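Local structure of beta-galactosidase (Trichoderma reesei, 3OG2) at residues 129-134 and 707-712; 700-705 and 799-804; 83-88 and 829-834. The protein probably hydrolyses terminal non-reducing beta-D-galactose residues of beta-D-galactosides, as a glycoside hydrolase of family 35. All coordinates share one frame; numbering follows the deposited sequence.

Contacts 1 and 3 both tie loops of the TIM-barrel domain to loops of the all-beta region far along the chain, whereas contact 2 lies within that all-beta region, pairing a loop with the start of strand 803-811. Contacts 1 and 2 are buried and contact 3 is at the surface, and the chemistry follows: contact 2 uses peptide hydrogen bonds and apolar side chains, contact 1 a histidine lying on glycine backbone, contact 3 a lysine-aspartate salt bridge. Segments 700-705 and 707-712 belong to one loop, and contacts 1 and 2 touch, mainly where Ser-704 meets His-709 and Arg-134. Glu-830 links contact 3 to contact 1, while contacts 2 and 3 do not touch, their centres about 17 Å apart.

Contact 1: 129-134 and 707-712; sequences PGWLQR and GFHAGT. With NAG (2-acetamido-2-deoxy-beta-D-glucopyranose), chain E.
His-709 holds CG anti to its carbonyl carbon (chi1 -51°), on the side of Gly-130, and the imidazole lies over that residue's backbone; in Arg-134 a bend at chi3 (-53°) sets NE facing the sugar. Gly-130 CA lies over the imidazole face, 3.7 Å from the ring centroid, in a CH-pi contact. Toward the rim of that same face, Gly-130 C comes to 3.3 Å from His-709 CE1, and Trp-131 N to 3.4 Å. A CB on Gly-130 would run into ND1, so this close approach depends on the missing side chain. Gly-707 C lies over the opposite face of the imidazole, and Arg-134 NH1 stands at its edge, 4.0 Å from His-709 CE1. Both ring nitrogens have partners, ND1 in Ser-704 OG and NE2 in Glu-830 OE2, which fixes the rotation of the ring. Glu-830 OE2 also forms a salt bridge with Arg-134 NH1, and this carboxylate probably offsets the arginine charge beside the histidine. On its other side the guanidinium reaches the glycan: Arg-134 NE donates in plane to NAG O7 at 3.0 Å, the sugar belonging to the N-glycosylation site at Asn-689. The arrangement is an interdomain joint of the multidomain family 35 fold, in which a 3-10 turn in the loop after barrel strand 110-116 meets the loop leading into strand 713-720 of an all-beta domain.

Contact 2: 700-705 and 799-804; sequences SLYGSD and KAPRGI
Leu-701 lies side by side with Ile-804, their CB atoms 3.8 Å apart, and the pair packs on Phe-715 and Trp-821 of two neighbouring strands. Leu-701 O accepts from Ile-804 N at 3.1 Å, and water 1 bridges the two residues, accepting from Leu-701 N and donating to Ile-804 O. At Tyr-702, CG is anti to the carbonyl carbon (chi1 -61°), and the ring takes Pro-801 on one face. Pro-801 CG stands 3.5 Å from the ring centroid, 8° off the normal, a CH-pi contact over the centre. Tyr-702 N closes an ST turn on Ser-700 OG, and its OH is hydrogen-bonded to Ala-693 O. An alanine in place of Tyr-702 would probably leave Pro-801 without its aromatic cover and the carbonyl of Ala-693 without this hydroxyl. Gly-703 N donates almost straight to Arg-802 O at 2.8 Å, completing a single beta bridge between Tyr-702 and Gly-803. Water 2 accepts from Ser-704 N and Arg-802 N, while the guanidinium of Arg-802 leads away to Gly-786 and a salt bridge with Asp-788. With peptide groups paired directly or through water and apolar groups beside them, the loop is fastened to strand 803-811 without charge pairing between the segments.

Contact 3: 83-88 and 829-834; sequences EGKPGR and GEDYRD
Lys-85 passes Glu-830 O and ends on Asp-831, whose side chain it crosses obliquely. CB touches Glu-830 O at 3.4 Å, and CG, anti to the backbone N (chi1 -179°), faces the same oxygen from farther off. A bend at chi2 (137°) then swings CD to 3.1 Å from Asp-831 OD1. CE stays beside that oxygen, 3.2 Å from Asp-831 OD1. NZ, at the tip, closes a salt bridge of 2.7 Å with Asp-831 OD1, on the syn lone pair; the bridge sits at the surface, where solvent would probably weaken it. Lys-85 opens a type II beta turn that ends at Arg-88, with Gly-87 at its positive-phi position, and Asp-831 is the centre of an inverse gamma turn, so two tight turns meet here: one in the loop after helix 79-82 of the TIM-barrel domain, the other in the loop after strand 820-824. Glu-830 crosses Pro-86 at about a right angle, its OE1 3.4 Å from Pro-86 CD. Lower on the same side chain, Glu-830 CG rests 3.5 Å from Gly-84 O, while OE2 faces His-709. Water 3 joins the segments, accepting from Gly-84 N at 2.9 Å and hydrogen-bonded to Tyr-832 OH at 2.8 Å.

Contact 1: 129-134 and 707-712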
loop_
_atom_site.group_PDB
_atom_site.type_symbol
_atom_site.label_atom_id
_atom_site.label_comp_id
_atom_site.label_asym_id
_atom_site.label_seq_id
_atom_site.Cartn_x
_atom_site.Cartn_y
_atom_site.Cartn_z
ATOM N N PRO A 129 2.795 -12.732 -15.627
ATOM C CA PRO A 129 1.589 -13.026 -16.409
ATOM C C PRO A 129 1.325 -14.542 -16.438
ATOM O O PRO A 129 2.237 -15.397 -16.427
ATOM C CB PRO A 129 1.926 -12.566 -17.822
ATOM C CG PRO A 129 3.035 -11.552 -17.610
ATOM C CD PRO A 129 3.831 -12.084 -16.440
ATOM N N GLY A 130 0.045 -14.923 -16.515
ATOM C CA GLY A 130 -0.316 -16.342 -16.457
ATOM C C GLY A 130 0.261 -17.158 -17.620
ATOM O O GLY A 130 0.366 -18.387 -17.489
ATOM N N TRP A 131 0.616 -16.489 -18.742
ATOM C CA TRP A 131 1.253 -17.267 -19.806
ATOM C C TRP A 131 2.635 -17.786 -19.441
ATOM O O TRP A 131 3.125 -18.664 -20.174
ATOM C CB TRP A 131 1.242 -16.453 -21.082
ATOM C CG TRP A 131 1.670 -15.026 -21.073
ATOM C CD1 TRP A 131 0.869 -13.950 -20.986
ATOM C CD2 TRP A 131 3.011 -14.547 -21.211
ATOM N NE1 TRP A 131 1.585 -12.796 -21.035
ATOM C CE2 TRP A 131 2.908 -13.123 -21.180
ATOM C CE3 TRP A 131 4.278 -15.138 -21.368
ATOM C CZ2 TRP A 131 4.010 -12.266 -21.285
ATOM C CZ3 TRP A 131 5.358 -14.255 -21.467
ATOM C CH2 TRP A 131 5.219 -12.854 -21.429
ATOM N N LEU A 132 3.223 -17.363 -18.316
ATOM C CA LEU A 132 4.452 -18.045 -17.875
ATOM C C LEU A 132 4.167 -19.452 -17.406
ATOM O O LEU A 132 5.093 -20.246 -17.248
ATOM C CB LEU A 132 5.142 -17.234 -16.780
ATOM C CG LEU A 132 5.947 -16.024 -17.272
ATOM C CD1 LEU A 132 6.761 -15.482 -16.083
ATOM C CD2 LEU A 132 6.841 -16.142 -18.474
ATOM N N GLN A 133 2.883 -19.847 -17.158
ATOM C CA GLN A 133 2.633 -21.247 -16.907
ATOM C C GLN A 133 2.982 -22.121 -18.116
ATOM O O GLN A 133 3.195 -23.314 -17.912
ATOM C CB GLN A 133 1.155 -21.491 -16.529
ATOM C CG GLN A 133 0.720 -20.699 -15.302
ATOM C CD GLN A 133 -0.412 -21.335 -14.541
ATOM O OE1 GLN A 133 -1.168 -22.171 -15.101
ATOM N NE2 GLN A 133 -0.619 -20.974 -13.259
ATOM N N ARG A 134 3.087 -21.532 -19.304
ATOM C CA ARG A 134 3.428 -22.285 -20.482
ATOM C C ARG A 134 4.933 -22.249 -20.777
ATOM O O ARG A 134 5.388 -22.725 -21.816
ATOM C CB ARG A 134 2.682 -21.715 -21.689
ATOM C CG ARG A 134 1.164 -21.786 -21.452
ATOM C CD ARG A 134 0.415 -21.605 -22.764
ATOM N NE ARG A 134 0.742 -20.414 -23.558
ATOM C CZ ARG A 134 0.097 -19.241 -23.455
ATOM N NH1 ARG A 134 -0.908 -19.093 -22.576
ATOM N NH2 ARG A 134 0.413 -18.201 -24.229
ATOM N N GLY A 707 -4.761 -19.679 -22.512
ATOM C CA GLY A 707 -4.763 -18.216 -22.530
ATOM C C GLY A 707 -5.679 -17.552 -21.537
ATOM O O GLY A 707 -5.867 -16.307 -21.650
ATOM N N PHE A 708 -6.259 -18.301 -20.591
ATOM C CA PHE A 708 -7.211 -17.764 -19.636
ATOM C C PHE A 708 -6.539 -17.664 -18.262
ATOM O O PHE A 708 -6.320 -18.725 -17.652
ATOM C CB PHE A 708 -8.464 -18.655 -19.547
ATOM C CG PHE A 708 -9.160 -18.770 -20.902
ATOM C CD1 PHE A 708 -9.682 -17.650 -21.533
ATOM C CD2 PHE A 708 -9.275 -20.032 -21.483
ATOM C CE1 PHE A 708 -10.329 -17.805 -22.739
ATOM C CE2 PHE A 708 -9.879 -20.203 -22.704
ATOM C CZ PHE A 708 -10.410 -19.059 -23.322
ATOM N N HIS A 709 -6.276 -16.450 -17.808
ATOM C CA HIS A 709 -5.472 -16.260 -16.594
ATOM C C HIS A 709 -6.220 -15.584 -15.461
ATOM O O HIS A 709 -5.625 -15.422 -14.376
ATOM C CB HIS A 709 -4.226 -15.363 -16.918
ATOM C CG HIS A 709 -3.509 -15.926 -18.111
ATOM N ND1 HIS A 709 -3.090 -17.261 -18.166
ATOM C CD2 HIS A 709 -3.254 -15.322 -19.300
ATOM C CE1 HIS A 709 -2.538 -17.426 -19.375
ATOM N NE2 HIS A 709 -2.615 -16.280 -20.066
ATOM N N ALA A 710 -7.444 -15.148 -15.699
ATOM C CA ALA A 710 -8.122 -14.223 -14.800
ATOM C C ALA A 710 -9.562 -14.703 -14.503
ATOM O O ALA A 710 -10.347 -15.011 -15.406
ATOM C CB ALA A 710 -8.242 -12.841 -15.438
ATOM N N GLY A 711 -9.939 -14.640 -13.232
ATOM C CA GLY A 711 -11.336 -14.824 -12.858
ATOM C C GLY A 711 -11.872 -16.210 -13.107
ATOM O O GLY A 711 -11.163 -17.236 -13.186
ATOM N N THR A 712 -13.221 -16.258 -13.210
ATOM C CA THR A 712 -13.885 -17.537 -13.183
ATOM C C THR A 712 -13.732 -18.266 -14.525
ATOM O O THR A 712 -13.830 -17.675 -15.599
ATOM C CB THR A 712 -15.401 -17.284 -12.923
ATOM O OG1 THR A 712 -15.553 -16.406 -11.820
ATOM C CG2 THR A 712 -16.171 -18.580 -12.659
HETATM C C1 NAG E . 5.325 -24.807 -25.474
HETATM C C2 NAG E . 4.618 -23.664 -26.226
HETATM C C3 NAG E . 5.117 -23.458 -27.646
HETATM C C4 NAG E . 6.654 -23.395 -27.732
HETATM C C5 NAG E . 7.219 -24.554 -26.895
HETATM C C6 NAG E . 8.751 -24.544 -26.948
HETATM C C7 NAG E . 2.370 -22.753 -25.814
HETATM C C8 NAG E . 0.938 -22.933 -26.286
HETATM N N2 NAG E . 3.185 -23.735 -26.210
HETATM O O3 NAG E . 4.569 -22.292 -28.247
HETATM O O4 NAG E . 7.035 -23.527 -29.107
HETATM O O5 NAG E . 6.722 -24.467 -25.538
HETATM O O6 NAG E . 9.349 -25.773 -26.604
HETATM O O7 NAG E . 2.706 -21.614 -25.449
#

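Contact 2: 700-705 and 799-804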
loop_
_atom_site.group_PDB
_atom_site.type_symbol
_atom_site.label_atom_id
_atom_site.label_comp_id
_atom_site.label_asym_id
_atom_site.label_seq_id
_atom_site.Cartn_x
_atom_site.Cartn_y
_atom_site.Cartn_z
ATOM N N SER A 700 -5.319 -31.166 -21.462
ATOM C CA SER A 700 -5.177 -30.128 -20.446
ATOM C C SER A 700 -6.515 -29.458 -20.167
ATOM O O SER A 700 -7.222 -29.043 -21.102
ATOM C CB SER A 700 -4.194 -29.056 -20.954
ATOM O OG SER A 700 -4.147 -28.050 -19.938
ATOM N N LEU A 701 -6.813 -29.302 -18.888
ATOM C CA LEU A 701 -7.950 -28.492 -18.427
ATOM C C LEU A 701 -7.461 -27.391 -17.517
ATOM O O LEU A 701 -8.137 -27.005 -16.562
ATOM C CB LEU A 701 -8.981 -29.413 -17.757
ATOM C CG LEU A 701 -9.535 -30.484 -18.718
ATOM C CD1 LEU A 701 -10.374 -31.478 -17.923
ATOM C CD2 LEU A 701 -10.362 -29.905 -19.837
ATOM N N TYR A 702 -6.278 -26.876 -17.849
ATOM C CA TYR A 702 -5.663 -25.758 -17.123
ATOM C C TYR A 702 -5.983 -24.474 -17.866
ATOM O O TYR A 702 -5.606 -24.349 -19.056
ATOM C CB TYR A 702 -4.145 -25.924 -17.079
ATOM C CG TYR A 702 -3.636 -27.158 -16.379
ATOM C CD1 TYR A 702 -4.419 -27.976 -15.557
ATOM C CD2 TYR A 702 -2.293 -27.467 -16.569
ATOM C CE1 TYR A 702 -3.854 -29.091 -14.936
ATOM C CE2 TYR A 702 -1.729 -28.589 -15.922
ATOM C CZ TYR A 702 -2.507 -29.379 -15.121
ATOM O OH TYR A 702 -1.983 -30.503 -14.500
ATOM N N GLY A 703 -6.628 -23.487 -17.228
ATOM C CA GLY A 703 -6.996 -22.287 -17.950
ATOM C C GLY A 703 -5.844 -21.607 -18.678
ATOM O O GLY A 703 -5.967 -21.156 -19.831
ATOM N N SER A 704 -4.673 -21.522 -18.004
ATOM C CA SER A 704 -3.597 -20.727 -18.604
ATOM C C SER A 704 -3.030 -21.424 -19.824
ATOM O O SER A 704 -2.393 -20.727 -20.657
ATOM C CB SER A 704 -2.464 -20.465 -17.598
ATOM O OG SER A 704 -2.896 -19.512 -16.617
ATOM N N ASP A 705 -3.228 -22.724 -19.975
ATOM C CA ASP A 705 -2.732 -23.400 -21.169
ATOM C C ASP A 705 -3.497 -22.948 -22.384
ATOM O O ASP A 705 -2.989 -23.129 -23.513
ATOM C CB ASP A 705 -2.865 -24.907 -21.065
ATOM C CG ASP A 705 -1.730 -25.543 -20.225
ATOM O OD1 ASP A 705 -0.799 -24.829 -19.792
ATOM O OD2 ASP A 705 -1.785 -26.791 -20.044
ATOM N N LYS A 799 3.109 -21.530 -11.149
ATOM C CA LYS A 799 2.548 -22.365 -12.212
ATOM C C LYS A 799 1.410 -23.241 -11.725
ATOM O O LYS A 799 0.903 -24.026 -12.540
ATOM C CB LYS A 799 3.665 -23.242 -12.832
ATOM C CG LYS A 799 4.737 -22.380 -13.526
ATOM C CD LYS A 799 5.733 -23.308 -14.241
ATOM C CE LYS A 799 6.828 -22.482 -14.911
ATOM N NZ LYS A 799 7.944 -23.405 -15.344
ATOM N N ALA A 800 0.981 -23.145 -10.451
ATOM C CA ALA A 800 -0.173 -23.949 -10.027
ATOM C C ALA A 800 -1.369 -23.656 -10.929
ATOM O O ALA A 800 -1.770 -22.492 -11.014
ATOM C CB ALA A 800 -0.522 -23.645 -8.587
ATOM N N PRO A 801 -1.910 -24.623 -11.632
ATOM C CA PRO A 801 -2.970 -24.312 -12.607
ATOM C C PRO A 801 -4.297 -23.974 -11.958
ATOM O O PRO A 801 -4.543 -24.180 -10.758
ATOM C CB PRO A 801 -3.060 -25.572 -13.460
ATOM C CG PRO A 801 -2.438 -26.633 -12.691
ATOM C CD PRO A 801 -1.429 -26.003 -11.719
ATOM N N ARG A 802 -5.169 -23.487 -12.824
ATOM C CA ARG A 802 -6.562 -23.220 -12.420
ATOM C C ARG A 802 -7.443 -24.015 -13.340
ATOM O O ARG A 802 -7.233 -23.985 -14.586
ATOM C CB ARG A 802 -6.909 -21.741 -12.540
ATOM C CG ARG A 802 -5.939 -20.895 -11.690
ATOM C CD ARG A 802 -6.254 -21.086 -10.216
ATOM N NE ARG A 802 -5.434 -20.330 -9.277
ATOM C CZ ARG A 802 -4.498 -20.905 -8.494
ATOM N NH1 ARG A 802 -4.198 -22.194 -8.592
ATOM N NH2 ARG A 802 -3.876 -20.128 -7.627
ATOM N N GLY A 803 -8.445 -24.724 -12.800
ATOM C CA GLY A 803 -9.346 -25.485 -13.638
ATOM C C GLY A 803 -9.508 -26.875 -13.037
ATOM O O GLY A 803 -9.742 -27.034 -11.822
ATOM N N ILE A 804 -9.445 -27.874 -13.901
ATOM C CA ILE A 804 -9.680 -29.265 -13.493
ATOM C C ILE A 804 -8.345 -29.980 -13.527
ATOM O O ILE A 804 -7.706 -30.078 -14.562
ATOM C CB ILE A 804 -10.716 -29.947 -14.402
ATOM C CG1 ILE A 804 -12.083 -29.229 -14.270
ATOM C CG2 ILE A 804 -10.831 -31.444 -14.106
ATOM C CD1 ILE A 804 -13.078 -29.595 -15.346
HETATM O O HOH W 1 -5.972 -30.991 -16.650
HETATM O O HOH W 2 -4.094 -22.303 -15.220
#

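Contact 3: 83-88 and 829-834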
loop_
_atom_site.group_PDB
_atom_site.type_symbol
_atom_site.label_atom_id
_atom_site.label_comp_id
_atom_site.label_asym_id
_atom_site.label_seq_id
_atom_site.Cartn_x
_atom_site.Cartn_y
_atom_site.Cartn_z
ATOM N N GLU A 83 1.573 -6.718 -19.949
ATOM C CA GLU A 83 1.863 -7.603 -21.081
ATOM C C GLU A 83 0.954 -8.821 -20.988
ATOM O O GLU A 83 1.397 -9.971 -20.987
ATOM C CB GLU A 83 3.357 -7.968 -21.166
ATOM C CG GLU A 83 3.721 -8.449 -22.575
ATOM C CD GLU A 83 5.117 -9.015 -22.690
ATOM O OE1 GLU A 83 5.788 -9.211 -21.691
ATOM O OE2 GLU A 83 5.541 -9.288 -23.845
ATOM N N GLY A 84 -0.360 -8.522 -20.895
ATOM C CA GLY A 84 -1.322 -9.627 -20.813
ATOM C C GLY A 84 -1.277 -10.523 -22.030
ATOM O O GLY A 84 -1.536 -11.721 -21.919
ATOM N N LYS A 85 -0.967 -9.984 -23.213
ATOM C CA LYS A 85 -0.704 -10.793 -24.394
ATOM C C LYS A 85 0.790 -10.861 -24.654
ATOM O O LYS A 85 1.411 -9.777 -24.734
ATOM C CB LYS A 85 -1.373 -10.197 -25.637
ATOM C CG LYS A 85 -1.112 -11.063 -26.829
ATOM C CD LYS A 85 -2.152 -11.360 -27.772
ATOM C CE LYS A 85 -1.685 -12.180 -29.008
ATOM N NZ LYS A 85 -2.397 -11.629 -30.199
ATOM N N PRO A 86 1.374 -12.025 -24.708
ATOM C CA PRO A 86 2.813 -12.100 -24.864
ATOM C C PRO A 86 3.244 -11.348 -26.118
ATOM O O PRO A 86 2.648 -11.538 -27.199
ATOM C CB PRO A 86 3.125 -13.580 -25.016
ATOM C CG PRO A 86 1.851 -14.293 -24.713
ATOM C CD PRO A 86 0.728 -13.327 -24.630
ATOM N N GLY A 87 4.253 -10.488 -25.998
ATOM C CA GLY A 87 4.750 -9.730 -27.118
ATOM C C GLY A 87 4.072 -8.396 -27.301
ATOM O O GLY A 87 4.482 -7.621 -28.189
ATOM N N ARG A 88 3.060 -8.084 -26.512
ATOM C CA ARG A 88 2.333 -6.802 -26.691
ATOM C C ARG A 88 2.332 -6.025 -25.405
ATOM O O ARG A 88 1.467 -6.120 -24.556
ATOM C CB ARG A 88 0.904 -7.031 -27.171
ATOM C CG ARG A 88 0.209 -5.751 -27.587
ATOM C CD ARG A 88 0.908 -4.946 -28.659
ATOM N NE ARG A 88 0.012 -3.895 -29.145
ATOM C CZ ARG A 88 -0.049 -2.618 -28.812
ATOM N NH1 ARG A 88 0.813 -2.159 -27.901
ATOM N NH2 ARG A 88 -0.949 -1.816 -29.379
ATOM N N GLY A 829 -9.366 -14.571 -24.180
ATOM C CA GLY A 829 -8.143 -14.950 -23.476
ATOM C C GLY A 829 -7.102 -13.844 -23.526
ATOM O O GLY A 829 -7.373 -12.711 -23.061
ATOM N N GLU A 830 -5.896 -14.123 -24.050
ATOM C CA GLU A 830 -4.844 -13.119 -24.137
ATOM C C GLU A 830 -5.187 -12.065 -25.169
ATOM O O GLU A 830 -4.590 -10.971 -25.072
ATOM C CB GLU A 830 -3.485 -13.775 -24.480
ATOM C CG GLU A 830 -3.056 -14.612 -23.256
ATOM C CD GLU A 830 -2.046 -15.680 -23.540
ATOM O OE1 GLU A 830 -1.520 -15.837 -24.670
ATOM O OE2 GLU A 830 -1.742 -16.431 -22.587
ATOM N N ASP A 831 -6.087 -12.346 -26.098
ATOM C CA ASP A 831 -6.665 -11.272 -26.957
ATOM C C ASP A 831 -7.845 -10.681 -26.190
ATOM O O ASP A 831 -9.005 -10.734 -26.648
ATOM C CB ASP A 831 -7.056 -11.853 -28.302
ATOM C CG ASP A 831 -5.829 -12.340 -29.032
ATOM O OD1 ASP A 831 -4.871 -11.578 -29.213
ATOM O OD2 ASP A 831 -5.796 -13.516 -29.418
ATOM N N TYR A 832 -7.564 -10.136 -25.002
ATOM C CA TYR A 832 -8.669 -9.717 -24.123
ATOM C C TYR A 832 -9.410 -8.535 -24.702
ATOM O O TYR A 832 -8.890 -7.718 -25.484
ATOM C CB TYR A 832 -8.112 -9.437 -22.716
ATOM C CG TYR A 832 -7.032 -8.381 -22.647
ATOM C CD1 TYR A 832 -5.685 -8.737 -22.844
ATOM C CD2 TYR A 832 -7.338 -7.068 -22.351
ATOM C CE1 TYR A 832 -4.675 -7.795 -22.772
ATOM C CE2 TYR A 832 -6.339 -6.094 -22.270
ATOM C CZ TYR A 832 -5.011 -6.471 -22.490
ATOM O OH TYR A 832 -4.024 -5.499 -22.393
ATOM N N ARG A 833 -10.682 -8.390 -24.362
ATOM C CA ARG A 833 -11.537 -7.436 -25.072
ATOM C C ARG A 833 -11.484 -6.034 -24.527
ATOM O O ARG A 833 -11.827 -5.093 -25.262
ATOM C CB ARG A 833 -12.981 -7.957 -25.059
ATOM C CG ARG A 833 -13.174 -9.232 -25.853
ATOM C CD ARG A 833 -12.824 -9.047 -27.336
ATOM N NE ARG A 833 -13.184 -10.237 -28.110
ATOM C CZ ARG A 833 -14.217 -10.331 -28.918
ATOM N NH1 ARG A 833 -15.026 -9.292 -29.089
ATOM N NH2 ARG A 833 -14.423 -11.489 -29.558
ATOM N N ASP A 834 -11.115 -5.821 -23.273
ATOM C CA ASP A 834 -11.163 -4.461 -22.699
ATOM C C ASP A 834 -9.769 -3.907 -22.554
ATOM O O ASP A 834 -9.105 -4.083 -21.505
ATOM C CB ASP A 834 -11.916 -4.517 -21.378
ATOM C CG ASP A 834 -12.262 -3.124 -20.895
ATOM O OD1 ASP A 834 -11.614 -2.120 -21.290
ATOM O OD2 ASP A 834 -13.213 -3.030 -20.085
HETATM O O HOH W 3 -1.657 -5.953 -21.046
#